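Local coordinates for homoserine O-acetyltransferase (Bacillus anthracis str. 'Ames Ancestor', PDB 3I1I) that catalyses transfer of an acetyl group, probably from acetyl-CoA, to the hydroxyl of homoserine, a step towards methionine, at the interface of chains A and B. Coordinates in Å, arbitrary orientation; residue numbers count along the deposited sequence, not the author numbering. Chains: chain A/B, Homoserine O-acetyltransferase.

The interface of chains A and B. Residues chain A 21, 126, 128, 289, 291, 294; chain B 250-251.
B:Tyr251, in the short 3-10 helix 249-251, inserts its side chain between A:His294 and A:Leu289 of the neighbouring chain, in a two-fold symmetric interface of the deposited assembly, perhaps the biological one, between two copies of this alpha/beta-hydrolase-fold acetyltransferase. With CG anti to its own carbonyl carbon (chi1 -72°), the side chain leaves CB and points into chain A. CG of B:Tyr251 is the first ring atom to meet the partner, lying 3.9 Å from NE2 of A:His294. CD1 of B:Tyr251 takes the methyl CG2 of A:Thr128 at 3.8 Å, the two side chains crossing at about a right angle. CD2 lies against the imidazole, near NE2 and CE1 of A:His294. CE1 faces CD2 of the imidazole within the stack, and CE2 lies between CE1 of A:His294 and CD2 of A:Leu289. The side chains of tyrosine and histidine reach toward each other tip to tip, and their rings lie face to face, almost parallel; A:His294 has CG anti to its backbone N (chi1 -178°), which carries the imidazole out over the phenol. The opposite face is capped by CD2 of A:Leu289, a CH-pi contact; this methyl also touches CB of B:Pro250. CZ sits over the middle of the imidazole. At the tip, OH of B:Tyr251 donates a hydrogen bond to the main-chain O of A:Leu289 (2.8 Å), approaching in the carbonyl plane at 145°. This carbonyl belongs to the last residue of helix 277-289.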
loop_
_atom_site.group_PDB
_atom_site.type_symbol
_atom_site.label_atom_id
_atom_site.label_comp_id
_atom_site.label_asym_id
_atom_site.label_seq_id
_atom_site.Cartn_x
_atom_site.Cartn_y
_atom_site.Cartn_z
ATOM N N ASN A 21 10.303 9.349 -24.916
ATOM C CA ASN A 21 10.388 10.709 -24.350
ATOM C C ASN A 21 11.574 11.510 -24.858
ATOM O O ASN A 21 11.819 12.619 -24.397
ATOM C CB ASN A 21 10.375 10.711 -22.813
ATOM C CG ASN A 21 11.557 9.984 -22.210
ATOM O OD1 ASN A 21 12.627 9.899 -22.804
ATOM N ND2 ASN A 21 11.358 9.447 -20.999
ATOM N N VAL A 126 12.396 7.577 -18.071
ATOM C CA VAL A 126 11.146 6.878 -18.050
ATOM C C VAL A 126 11.004 6.099 -19.339
ATOM O O VAL A 126 11.245 6.664 -20.460
ATOM C CB VAL A 126 9.985 7.860 -17.914
ATOM C CG1 VAL A 126 8.657 7.127 -18.086
ATOM C CG2 VAL A 126 10.097 8.610 -16.545
ATOM N N THR A 128 8.376 3.162 -21.483
ATOM C CA THR A 128 7.094 2.537 -21.675
ATOM C C THR A 128 7.277 1.189 -22.359
ATOM O O THR A 128 8.367 0.834 -22.810
ATOM C CB THR A 128 6.222 3.378 -22.594
ATOM O OG1 THR A 128 6.754 3.346 -23.937
ATOM C CG2 THR A 128 6.156 4.799 -22.070
ATOM N N LEU A 289 1.736 3.884 -16.781
ATOM C CA LEU A 289 1.644 4.635 -18.025
ATOM C C LEU A 289 1.033 3.850 -19.186
ATOM O O LEU A 289 0.758 4.469 -20.216
ATOM C CB LEU A 289 3.035 5.099 -18.469
ATOM C CG LEU A 289 3.670 6.212 -17.643
ATOM C CD1 LEU A 289 5.106 6.409 -18.088
ATOM C CD2 LEU A 289 2.828 7.502 -17.705
ATOM N N ASP A 291 -0.951 2.480 -22.051
ATOM C CA ASP A 291 -2.078 3.085 -22.756
ATOM C C ASP A 291 -1.806 3.067 -24.245
ATOM O O ASP A 291 -1.064 3.932 -24.753
ATOM C CB ASP A 291 -2.194 4.543 -22.339
ATOM C CG ASP A 291 -3.418 5.228 -22.923
ATOM O OD1 ASP A 291 -4.214 4.529 -23.593
ATOM O OD2 ASP A 291 -3.594 6.467 -22.677
ATOM N N HIS A 294 -2.340 6.210 -26.064
ATOM C CA HIS A 294 -1.407 7.337 -25.908
ATOM C C HIS A 294 -0.722 7.629 -27.237
ATOM O O HIS A 294 -0.155 6.753 -27.871
ATOM C CB HIS A 294 -0.329 7.051 -24.877
ATOM C CG HIS A 294 0.586 8.200 -24.671
ATOM N ND1 HIS A 294 0.133 9.432 -24.242
ATOM C CD2 HIS A 294 1.917 8.338 -24.885
ATOM C CE1 HIS A 294 1.155 10.268 -24.168
ATOM N NE2 HIS A 294 2.247 9.632 -24.557
ATOM N N PRO B 250 3.497 13.192 -17.615
ATOM C CA PRO B 250 3.765 11.945 -16.848
ATOM C C PRO B 250 4.807 10.970 -17.482
ATOM O O PRO B 250 5.438 10.197 -16.758
ATOM C CB PRO B 250 2.385 11.255 -16.799
ATOM C CG PRO B 250 1.383 12.440 -16.966
ATOM C CD PRO B 250 2.074 13.313 -17.988
ATOM N N TYR B 251 4.970 11.054 -18.804
ATOM C CA TYR B 251 5.866 10.202 -19.590
ATOM C C TYR B 251 7.312 10.681 -19.556
ATOM O O TYR B 251 8.185 10.074 -20.179
ATOM C CB TYR B 251 5.386 10.132 -21.057
ATOM C CG TYR B 251 4.155 9.312 -21.212
ATOM C CD1 TYR B 251 4.221 7.983 -21.625
ATOM C CD2 TYR B 251 2.919 9.816 -20.848
ATOM C CE1 TYR B 251 3.077 7.202 -21.729
ATOM C CE2 TYR B 251 1.776 9.042 -20.925
ATOM C CZ TYR B 251 1.856 7.749 -21.377
ATOM O OH TYR B 251 0.711 7.005 -21.452
#